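PDB 4QNY: mitogen activated protein kinase, putative from Leishmania donovani, which probably transfers the terminal phosphate of ATP to serine or threonine side chains of target proteins, as expected of a mitogen-activated protein kinase. Local coordinates for residues Y191-L196 against A205-W210; E247-S252 against V293-R298; L64-L69 against V338-A343; I127-Y132 against N161-I166. One frame throughout, in Å; residues are numbered along the deposited sequence.

Contact 1 of 4, residues Y191-L196 against A205-W210; sequences YRAPEL and AQIDVW
Gln206 lies near the Glu195 carboxylate, but its amide NE2 turns away to the carbonyl of Ile300. Ile207 follows. Its CG1 is placed between backbone N and C (chi1 67°), which leaves CG2 beside the N, facing the other segment. Ile207 CG2 meets Ala193 CB at 4.0 Å and Glu195 OE1 at 3.4 Å, while its CD1 crosses to Leu196 CD1. Water 1 lies 2.7 Å from Ile207 O, and Ala193 N donates to this water. Asp208 faces away and binds the backbone N of His148 and Arg149, the start of the kinase HRD motif. Trp210 then lays its indole under the Ala-Pro-Glu (APE) motif, residues 193-195. CG is anti to the backbone N (chi1 180°). Pro194 CD stands over the six-membered ring, 3.4 Å from its centroid and 4° off the normal. Ala193 CA lies over the five-membered ring on the same face, so both are CH-pi contacts. Water 2 joins Trp210 NE1 to Arg192 O, with 2.8 Å from Trp210 NE1 to the water. The APE glutamate, Glu195, pairs with Arg299. The buried contact thus seats short helix 194-197 on helix 206-219, with strand 146-147 against Ile207 and helix 231-242 against Trp210.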
# COMPACT_ATOMS: atom_id res chain seq x y z
N TYR A 191 -6.81 0.58 -7.90
CA TYR A 191 -6.87 1.35 -6.66
C TYR A 191 -6.28 2.74 -6.81
O TYR A 191 -6.03 3.44 -5.83
CB TYR A 191 -6.17 0.58 -5.54
CG TYR A 191 -6.78 -0.79 -5.32
CD1 TYR A 191 -7.86 -0.96 -4.47
CD2 TYR A 191 -6.29 -1.90 -6.00
CE1 TYR A 191 -8.43 -2.21 -4.28
CE2 TYR A 191 -6.85 -3.15 -5.82
CZ TYR A 191 -7.92 -3.30 -4.96
OH TYR A 191 -8.48 -4.54 -4.77
N ARG A 192 -6.06 3.14 -8.06
CA ARG A 192 -5.55 4.47 -8.36
C ARG A 192 -6.65 5.53 -8.30
O ARG A 192 -7.70 5.38 -8.91
CB ARG A 192 -4.88 4.49 -9.74
CG ARG A 192 -3.60 3.68 -9.81
CD ARG A 192 -3.04 3.64 -11.22
NE ARG A 192 -1.61 3.37 -11.22
CZ ARG A 192 -0.86 3.28 -12.31
NH1 ARG A 192 -1.41 3.45 -13.51
NH2 ARG A 192 0.44 3.03 -12.21
N ALA A 193 -6.38 6.60 -7.55
CA ALA A 193 -7.31 7.71 -7.43
C ALA A 193 -7.54 8.38 -8.78
O ALA A 193 -6.67 8.34 -9.65
CB ALA A 193 -6.78 8.72 -6.41
N PRO A 194 -8.72 8.99 -8.98
CA PRO A 194 -9.07 9.62 -10.26
C PRO A 194 -8.09 10.71 -10.68
O PRO A 194 -7.89 10.90 -11.88
CB PRO A 194 -10.46 10.21 -10.00
CG PRO A 194 -10.60 10.26 -8.51
CD PRO A 194 -9.83 9.08 -8.01
N GLU A 195 -7.49 11.42 -9.73
CA GLU A 195 -6.53 12.46 -10.07
C GLU A 195 -5.28 11.86 -10.70
O GLU A 195 -4.65 12.48 -11.56
CB GLU A 195 -6.16 13.29 -8.83
CG GLU A 195 -5.68 12.49 -7.63
CD GLU A 195 -6.80 12.15 -6.67
OE1 GLU A 195 -6.57 12.20 -5.45
OE2 GLU A 195 -7.92 11.83 -7.14
N LEU A 196 -4.92 10.65 -10.28
CA LEU A 196 -3.81 9.93 -10.89
C LEU A 196 -4.20 9.47 -12.29
O LEU A 196 -3.47 9.67 -13.25
CB LEU A 196 -3.39 8.73 -10.04
CG LEU A 196 -2.77 9.02 -8.67
CD1 LEU A 196 -2.41 7.73 -7.96
CD2 LEU A 196 -1.54 9.91 -8.83
N ALA A 205 -1.95 13.64 -0.41
CA ALA A 205 -2.08 12.43 0.39
C ALA A 205 -3.49 11.84 0.30
O ALA A 205 -3.77 10.79 0.86
CB ALA A 205 -1.74 12.73 1.85
N GLN A 206 -4.36 12.53 -0.43
CA GLN A 206 -5.74 12.08 -0.60
C GLN A 206 -5.85 10.83 -1.47
O GLN A 206 -6.88 10.16 -1.47
CB GLN A 206 -6.59 13.20 -1.20
CG GLN A 206 -6.87 14.35 -0.24
CD GLN A 206 -7.65 13.91 0.98
OE1 GLN A 206 -7.08 13.57 2.01
NE2 GLN A 206 -8.98 13.92 0.87
N ILE A 207 -4.78 10.51 -2.20
CA ILE A 207 -4.77 9.32 -3.04
C ILE A 207 -4.72 8.05 -2.18
O ILE A 207 -5.13 6.98 -2.62
CB ILE A 207 -3.59 9.31 -4.03
CG1 ILE A 207 -2.26 9.19 -3.30
CG2 ILE A 207 -3.62 10.56 -4.91
CD1 ILE A 207 -1.09 8.87 -4.20
N ASP A 208 -4.22 8.19 -0.96
CA ASP A 208 -4.19 7.06 -0.03
C ASP A 208 -5.56 6.84 0.59
O ASP A 208 -5.93 5.71 0.91
CB ASP A 208 -3.15 7.30 1.07
CG ASP A 208 -1.72 7.18 0.56
OD1 ASP A 208 -1.51 6.48 -0.45
OD2 ASP A 208 -0.82 7.78 1.17
N VAL A 209 -6.32 7.92 0.74
CA VAL A 209 -7.68 7.85 1.26
C VAL A 209 -8.57 7.12 0.26
O VAL A 209 -9.44 6.33 0.65
CB VAL A 209 -8.26 9.25 1.55
CG1 VAL A 209 -9.69 9.15 2.06
CG2 VAL A 209 -7.38 9.98 2.56
N TRP A 210 -8.33 7.37 -1.02
CA TRP A 210 -9.06 6.70 -2.09
C TRP A 210 -8.85 5.20 -2.03
O TRP A 210 -9.79 4.42 -2.21
CB TRP A 210 -8.62 7.24 -3.46
CG TRP A 210 -9.33 6.60 -4.61
CD1 TRP A 210 -8.93 5.49 -5.30
CD2 TRP A 210 -10.57 7.02 -5.20
NE1 TRP A 210 -9.85 5.20 -6.29
CE2 TRP A 210 -10.86 6.12 -6.25
CE3 TRP A 210 -11.46 8.07 -4.95
CZ2 TRP A 210 -12.00 6.24 -7.04
CZ3 TRP A 210 -12.59 8.18 -5.73
CH2 TRP A 210 -12.85 7.27 -6.77
O HOH W 1 -4.61 6.14 -5.17
O HOH W 2 -9.63 3.41 -8.46

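Contact 2 of 4, residues E247-S252 against V293-R298; sequences EEDINS and VFNPKR
An Asx turn at Asn295 holds the loop between helices 282-291 and 302-306 in shape where it meets short helix 247-250. That helix belongs to the segment between helices 231-242 and 282-291, consistent with the insert of MAP kinases. Asp249 loses the largest area to the contact and points straight at the loop. Asn295 ND2 donates to Asp249 OD1 at 3.0 Å, nearly straight at 174°. The acceptor lies in the amide plane of Asn295, but the donor stands above the carboxylate plane, and the two planes are almost perpendicular. The other end of the amide closes the turn: Lys297 N donates to Asn295 OD1 at 3.1 Å. Both ends of Asn295 are thus engaged, which should fix its flip. Arg298 comes across the carboxylate at about a right angle. Arg298 CD is 3.2 Å from Asp249 OD1, and NE forms a long salt bridge of 3.7 Å to the same oxygen. This oxygen stands off the guanidinium plane, so the attraction is probably electrostatic alone. Phe294 seals the buried side, with Leu262 and Pro194 also against it. Its ring edge faces the helix backbone, CE2 lying 3.4 Å from Asp249 O. At the more exposed side, water 3 accepts from Ser252 OG at 2.7 Å and donates to Asn295 OD1 at 3.0 Å.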
# COMPACT_ATOMS: atom_id res chain seq x y z
N GLU A 247 -19.16 20.15 -13.36
CA GLU A 247 -18.24 20.80 -14.29
C GLU A 247 -17.06 21.44 -13.56
O GLU A 247 -15.93 21.39 -14.03
CB GLU A 247 -18.97 21.85 -15.12
CG GLU A 247 -18.15 22.47 -16.25
CD GLU A 247 -18.23 21.68 -17.54
OE1 GLU A 247 -18.48 20.46 -17.49
OE2 GLU A 247 -18.05 22.29 -18.62
N GLU A 248 -17.35 22.01 -12.39
CA GLU A 248 -16.33 22.68 -11.59
C GLU A 248 -15.35 21.67 -10.98
O GLU A 248 -14.19 21.99 -10.73
CB GLU A 248 -16.97 23.52 -10.49
N ASP A 249 -15.83 20.46 -10.72
CA ASP A 249 -14.98 19.41 -10.17
C ASP A 249 -14.11 18.79 -11.25
O ASP A 249 -12.94 18.48 -11.01
CB ASP A 249 -15.83 18.33 -9.49
CG ASP A 249 -16.33 18.77 -8.12
OD1 ASP A 249 -15.59 19.48 -7.42
OD2 ASP A 249 -17.46 18.39 -7.75
N ILE A 250 -14.68 18.61 -12.44
CA ILE A 250 -13.94 18.09 -13.58
C ILE A 250 -12.78 19.03 -13.93
O ILE A 250 -11.67 18.58 -14.19
CB ILE A 250 -14.85 17.91 -14.81
CG1 ILE A 250 -15.95 16.89 -14.51
CG2 ILE A 250 -14.03 17.46 -16.02
CD1 ILE A 250 -16.91 16.68 -15.65
N ASN A 251 -13.05 20.33 -13.90
CA ASN A 251 -12.03 21.33 -14.19
C ASN A 251 -10.98 21.44 -13.10
O ASN A 251 -9.94 22.08 -13.28
CB ASN A 251 -12.68 22.70 -14.40
CG ASN A 251 -13.52 22.76 -15.66
OD1 ASN A 251 -13.24 22.08 -16.64
ND2 ASN A 251 -14.56 23.59 -15.64
N SER A 252 -11.23 20.80 -11.96
CA SER A 252 -10.34 20.89 -10.81
C SER A 252 -9.30 19.77 -10.79
O SER A 252 -8.29 19.86 -10.09
CB SER A 252 -11.14 20.88 -9.51
OG SER A 252 -10.28 21.00 -8.38
N VAL A 293 -14.81 10.30 -3.19
CA VAL A 293 -15.21 11.52 -3.88
C VAL A 293 -14.20 11.85 -4.98
O VAL A 293 -12.99 11.78 -4.75
CB VAL A 293 -15.33 12.71 -2.91
CG1 VAL A 293 -15.55 14.01 -3.67
CG2 VAL A 293 -16.47 12.48 -1.93
N PHE A 294 -14.71 12.18 -6.16
CA PHE A 294 -13.88 12.48 -7.33
C PHE A 294 -12.82 13.53 -7.04
O PHE A 294 -11.62 13.26 -7.14
CB PHE A 294 -14.77 12.94 -8.49
CG PHE A 294 -14.01 13.34 -9.72
CD1 PHE A 294 -13.56 12.39 -10.62
CD2 PHE A 294 -13.76 14.68 -9.98
CE1 PHE A 294 -12.87 12.77 -11.75
CE2 PHE A 294 -13.07 15.06 -11.11
CZ PHE A 294 -12.62 14.10 -12.00
N ASN A 295 -13.26 14.73 -6.68
CA ASN A 295 -12.35 15.82 -6.34
C ASN A 295 -11.69 15.57 -4.99
O ASN A 295 -12.37 15.52 -3.96
CB ASN A 295 -13.10 17.15 -6.33
CG ASN A 295 -12.18 18.36 -6.36
OD1 ASN A 295 -11.00 18.26 -6.01
ND2 ASN A 295 -12.71 19.50 -6.77
N PRO A 296 -10.36 15.42 -4.98
CA PRO A 296 -9.62 15.15 -3.74
C PRO A 296 -9.76 16.27 -2.70
O PRO A 296 -9.57 16.03 -1.51
CB PRO A 296 -8.16 15.03 -4.21
CG PRO A 296 -8.13 15.74 -5.53
CD PRO A 296 -9.47 15.49 -6.14
N LYS A 297 -10.10 17.47 -3.16
CA LYS A 297 -10.27 18.61 -2.27
C LYS A 297 -11.59 18.54 -1.51
O LYS A 297 -11.75 19.18 -0.48
CB LYS A 297 -10.18 19.92 -3.06
CG LYS A 297 -8.85 20.13 -3.75
CD LYS A 297 -8.87 21.40 -4.60
CE LYS A 297 -7.55 21.59 -5.35
NZ LYS A 297 -6.41 21.80 -4.42
N ARG A 298 -12.53 17.76 -2.03
CA ARG A 298 -13.82 17.57 -1.38
C ARG A 298 -13.90 16.18 -0.77
O ARG A 298 -14.88 15.84 -0.09
CB ARG A 298 -14.97 17.79 -2.37
CG ARG A 298 -15.07 19.23 -2.88
CD ARG A 298 -15.76 19.30 -4.23
NE ARG A 298 -17.20 19.07 -4.15
CZ ARG A 298 -18.12 20.02 -4.33
NH1 ARG A 298 -19.41 19.73 -4.24
NH2 ARG A 298 -17.74 21.26 -4.62
O HOH W 3 -8.54 19.19 -7.42

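Contact 3 of 4, residues L64-L69 against V338-A343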
# COMPACT_ATOMS: atom_id res chain seq x y z
N LEU A 64 15.07 1.83 -9.91
CA LEU A 64 14.59 0.72 -9.10
C LEU A 64 15.35 0.60 -7.78
O LEU A 64 14.76 0.34 -6.73
CB LEU A 64 14.70 -0.59 -9.88
CG LEU A 64 13.75 -0.77 -11.07
CD1 LEU A 64 14.08 -2.04 -11.84
CD2 LEU A 64 12.31 -0.79 -10.59
N ALA A 65 16.66 0.80 -7.85
CA ALA A 65 17.51 0.69 -6.67
C ALA A 65 17.27 1.83 -5.69
O ALA A 65 17.36 1.65 -4.48
CB ALA A 65 18.98 0.64 -7.07
N LYS A 66 16.95 3.01 -6.21
CA LYS A 66 16.66 4.16 -5.36
C LYS A 66 15.33 3.96 -4.64
O LYS A 66 15.14 4.45 -3.52
CB LYS A 66 16.62 5.45 -6.19
CG LYS A 66 18.00 5.97 -6.58
CD LYS A 66 17.90 7.10 -7.60
CE LYS A 66 17.41 8.39 -6.97
NZ LYS A 66 18.48 9.08 -6.20
N ARG A 67 14.41 3.23 -5.27
CA ARG A 67 13.12 2.94 -4.67
C ARG A 67 13.25 1.99 -3.48
O ARG A 67 12.60 2.18 -2.45
CB ARG A 67 12.17 2.33 -5.70
CG ARG A 67 11.64 3.31 -6.72
CD ARG A 67 10.63 2.64 -7.64
NE ARG A 67 10.13 3.55 -8.67
CZ ARG A 67 9.27 3.19 -9.63
NH1 ARG A 67 8.87 4.08 -10.52
NH2 ARG A 67 8.83 1.94 -9.69
N ILE A 68 14.10 0.97 -3.62
CA ILE A 68 14.25 -0.01 -2.56
C ILE A 68 15.01 0.60 -1.38
O ILE A 68 14.73 0.27 -0.23
CB ILE A 68 14.96 -1.30 -3.07
CG1 ILE A 68 14.67 -2.48 -2.13
CG2 ILE A 68 16.46 -1.10 -3.24
CD1 ILE A 68 13.22 -2.94 -2.16
N LEU A 69 15.94 1.51 -1.66
CA LEU A 69 16.70 2.18 -0.62
C LEU A 69 15.78 3.03 0.25
O LEU A 69 15.88 3.04 1.47
CB LEU A 69 17.81 3.04 -1.22
CG LEU A 69 18.56 3.95 -0.24
CD1 LEU A 69 19.29 3.12 0.81
CD2 LEU A 69 19.53 4.85 -0.98
N VAL A 338 26.08 1.86 -7.64
CA VAL A 338 27.10 1.59 -6.63
C VAL A 338 26.86 2.43 -5.38
O VAL A 338 26.99 1.95 -4.26
CB VAL A 338 28.52 1.87 -7.18
CG1 VAL A 338 29.57 1.58 -6.12
CG2 VAL A 338 28.77 1.05 -8.43
N ASP A 339 26.50 3.70 -5.59
CA ASP A 339 26.24 4.62 -4.49
C ASP A 339 25.03 4.18 -3.67
O ASP A 339 24.97 4.40 -2.46
CB ASP A 339 26.03 6.04 -5.02
N VAL A 340 24.06 3.56 -4.33
CA VAL A 340 22.88 3.04 -3.65
C VAL A 340 23.22 1.80 -2.83
O VAL A 340 22.78 1.66 -1.69
CB VAL A 340 21.75 2.70 -4.65
CG1 VAL A 340 20.57 2.08 -3.93
CG2 VAL A 340 21.32 3.95 -5.41
N LYS A 341 24.02 0.91 -3.42
CA LYS A 341 24.45 -0.30 -2.74
C LYS A 341 25.19 0.01 -1.44
O LYS A 341 24.99 -0.65 -0.43
CB LYS A 341 25.34 -1.15 -3.65
CG LYS A 341 24.61 -1.80 -4.82
CD LYS A 341 25.54 -2.71 -5.60
CE LYS A 341 24.81 -3.40 -6.74
NZ LYS A 341 25.71 -4.32 -7.49
N ARG A 342 26.05 1.03 -1.49
CA ARG A 342 26.81 1.45 -0.32
C ARG A 342 25.88 2.01 0.75
O ARG A 342 26.10 1.81 1.95
CB ARG A 342 27.86 2.49 -0.71
N ALA A 343 24.84 2.71 0.32
CA ALA A 343 23.87 3.30 1.23
C ALA A 343 23.03 2.22 1.91
O ALA A 343 22.63 2.37 3.06
CB ALA A 343 22.98 4.28 0.50
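Helix 62-77 is the C helix of the kinase N-terminal lobe, and here the C-terminal helix 337-349 packs along it. A C-terminal extension that returns to the N-terminal lobe is a feature of MAP kinases. The two short segments run nearly parallel, at 17°, with their axes 9.6 Å apart at closest approach. Val340 is the central side chain. It points at helix 62-77 and sits between Ala65, Lys66 and Leu69. Its CG1 is anti to the backbone N (chi1 176°), which sends this methyl into the other helix. There Val340 CG1 comes 3.3 Å from Ala65 O, 3.8 Å from Ala65 CB and 4.0 Å from Leu69 CB. Ala65 O is already the acceptor of the helical bond from Leu69 N, so the methyl rests on an engaged carbonyl. The second methyl, Val340 CG2, turns to the outer side and touches Lys66 CG at 4.1 Å. The Lys66 chain crosses Val340 at about a right angle and bends further out. One turn later Leu69 takes over. Its CG is also anti to the backbone N, so the branched end reaches across. Both Leu69 methyls touch Ala343 CB, CD2 at 3.8 Å and CD1 at 3.9 Å. Nearby, Lys341 NZ is hydrogen-bonded to Phe98 O. Between the two segments the contact is apolar and carries neither a hydrogen bond nor a salt bridge. Its hold therefore depends on shape and on burying methyl groups, not on directional bonds.

Contact 4 of 4, residues I127-Y132 against N161-I166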
# COMPACT_ATOMS: atom_id res chain seq x y z
N ILE A 127 -14.69 -4.67 10.28
CA ILE A 127 -14.34 -3.64 9.30
C ILE A 127 -13.93 -2.34 9.99
O ILE A 127 -12.96 -1.70 9.58
CB ILE A 127 -15.51 -3.37 8.34
CG1 ILE A 127 -15.92 -4.67 7.63
CG2 ILE A 127 -15.13 -2.31 7.32
CD1 ILE A 127 -17.19 -4.54 6.83
N GLN A 128 -14.66 -1.97 11.03
CA GLN A 128 -14.37 -0.76 11.80
C GLN A 128 -12.94 -0.77 12.33
O GLN A 128 -12.22 0.23 12.24
CB GLN A 128 -15.35 -0.61 12.96
CG GLN A 128 -16.73 -0.12 12.54
CD GLN A 128 -17.76 -0.30 13.64
OE1 GLN A 128 -17.56 -1.07 14.58
NE2 GLN A 128 -18.88 0.40 13.52
N PHE A 129 -12.53 -1.91 12.90
CA PHE A 129 -11.20 -2.04 13.48
C PHE A 129 -10.13 -2.05 12.39
O PHE A 129 -9.05 -1.48 12.57
CB PHE A 129 -11.12 -3.31 14.32
CG PHE A 129 -9.88 -3.39 15.17
CD1 PHE A 129 -9.41 -2.28 15.85
CD2 PHE A 129 -9.19 -4.59 15.31
CE1 PHE A 129 -8.28 -2.35 16.64
CE2 PHE A 129 -8.05 -4.66 16.09
CZ PHE A 129 -7.60 -3.54 16.76
N PHE A 130 -10.43 -2.69 11.26
CA PHE A 130 -9.53 -2.69 10.11
C PHE A 130 -9.31 -1.28 9.57
O PHE A 130 -8.18 -0.84 9.39
CB PHE A 130 -10.07 -3.59 9.00
CG PHE A 130 -9.82 -5.05 9.22
CD1 PHE A 130 -8.78 -5.49 10.02
CD2 PHE A 130 -10.63 -6.00 8.62
CE1 PHE A 130 -8.55 -6.83 10.22
CE2 PHE A 130 -10.41 -7.35 8.82
CZ PHE A 130 -9.37 -7.77 9.62
N ILE A 131 -10.41 -0.58 9.32
CA ILE A 131 -10.37 0.74 8.71
C ILE A 131 -9.67 1.77 9.60
O ILE A 131 -8.85 2.56 9.13
CB ILE A 131 -11.78 1.24 8.36
CG1 ILE A 131 -12.38 0.39 7.24
CG2 ILE A 131 -11.76 2.70 7.95
CD1 ILE A 131 -11.54 0.38 5.97
N TYR A 132 -9.99 1.76 10.89
CA TYR A 132 -9.40 2.73 11.82
C TYR A 132 -7.89 2.53 11.94
O TYR A 132 -7.13 3.49 11.98
CB TYR A 132 -10.04 2.64 13.20
CG TYR A 132 -9.51 3.68 14.16
CD1 TYR A 132 -9.98 4.99 14.13
CD2 TYR A 132 -8.53 3.36 15.08
CE1 TYR A 132 -9.49 5.95 15.00
CE2 TYR A 132 -8.03 4.32 15.96
CZ TYR A 132 -8.52 5.60 15.91
OH TYR A 132 -8.03 6.55 16.78
N ASN A 161 -6.34 -11.69 15.18
CA ASN A 161 -6.66 -10.71 16.21
C ASN A 161 -7.21 -9.43 15.59
O ASN A 161 -7.53 -8.47 16.31
CB ASN A 161 -5.42 -10.39 17.04
CG ASN A 161 -4.78 -11.62 17.65
OD1 ASN A 161 -4.18 -12.43 16.94
ND2 ASN A 161 -4.91 -11.77 18.96
N CYS A 162 -7.31 -9.42 14.26
CA CYS A 162 -7.72 -8.26 13.48
C CYS A 162 -6.74 -7.09 13.62
O CYS A 162 -7.07 -5.96 13.26
CB CYS A 162 -9.14 -7.81 13.86
SG CYS A 162 -10.45 -8.83 13.15
N ASP A 163 -5.55 -7.37 14.13
CA ASP A 163 -4.49 -6.37 14.16
C ASP A 163 -4.03 -6.10 12.74
O ASP A 163 -3.96 -7.01 11.92
CB ASP A 163 -3.31 -6.84 15.03
CG ASP A 163 -3.66 -6.91 16.50
OD1 ASP A 163 -4.63 -6.23 16.92
OD2 ASP A 163 -2.97 -7.64 17.24
N LEU A 164 -3.72 -4.84 12.44
CA LEU A 164 -3.43 -4.44 11.07
C LEU A 164 -2.08 -3.74 10.95
O LEU A 164 -1.69 -2.97 11.83
CB LEU A 164 -4.54 -3.52 10.55
CG LEU A 164 -4.58 -3.16 9.06
CD1 LEU A 164 -6.02 -3.07 8.60
CD2 LEU A 164 -3.86 -1.85 8.80
N LYS A 165 -1.36 -4.02 9.86
CA LYS A 165 -0.08 -3.39 9.59
C LYS A 165 0.11 -3.09 8.11
O LYS A 165 -0.01 -3.98 7.27
CB LYS A 165 1.08 -4.26 10.09
CG LYS A 165 1.20 -4.35 11.60
CD LYS A 165 2.43 -5.13 12.02
CE LYS A 165 2.51 -5.28 13.53
NZ LYS A 165 3.70 -6.06 13.96
N ILE A 166 0.39 -1.83 7.79
CA ILE A 166 0.62 -1.41 6.41
C ILE A 166 2.05 -1.73 5.97
O ILE A 166 3.00 -1.45 6.70
CB ILE A 166 0.35 0.10 6.22
CG1 ILE A 166 -1.14 0.40 6.41
CG2 ILE A 166 0.81 0.57 4.85
CD1 ILE A 166 -1.51 1.83 6.09
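This is a hydrophobic helix-to-hairpin contact in the C-terminal lobe of the kinase fold. Helix 124-143 packs two adjacent phenylalanines against the turn that joins strands 156-158 and 164-166, just beyond the catalytic loop. Cys162 forms the tip that enters between them. Its backbone is left-handed (phi 63°), as suits a tight turn, and its CB points at the helix. Cys162 CB lies at the edge of the Phe129 ring, in its plane, 3.5 Å from CD2. Cys162 CB also lies 3.8 Å from Phe130 CE1. SG is anti to the carbonyl carbon (chi1 -78°), which carries it to the Phe130 side. Cys162 SG stands 4.5 Å from the Phe130 ring centroid, well off the normal, an oblique sulfur-aromatic contact. The two rings leave the helix differently. Phe129 CG is anti to the backbone N, and its ring runs alongside the Asp163 side chain. Phe130 CG lies beside its backbone N (chi1 -79°), and its ring also meets Val158. Cys162 O sits between the rings, 3.3 Å from Phe129 CD2. This carbonyl is not left to the rings alone, because Gln133, one turn further along the helix, donates to it through NE2. Gln133 OE1 in turn accepts from Leu164 N, so one side chain clamps the start of the strand. Leu164 then points back at the helix. Leu164 CD1 rests 3.9 Å from Phe130 CD1 and 3.2 Å from Phe130 O.

Contact 3 opens first, on helix 62-77, and closes last, at 338-343. The other three contacts are nested inside its long loop. They follow one another in series, and none cross. Contact 4 closes the loop from helix 124-143 to the hairpin at 161-166. Contact 1 then closes a short loop between 191-196 and 205-210. Contact 2 closes the next one, from 247-252 to 293-298. Contacts 1 and 2 touch: Glu195 packs on Pro296, and Gln206 NE2 probably hydrogen-bonds to Pro296 O. Contacts 3 and 4 touch neither each other nor this pair. Contacts 1, 2 and 4 tie the C-terminal lobe together, while contact 3 brings the chain end back to the N-terminal lobe.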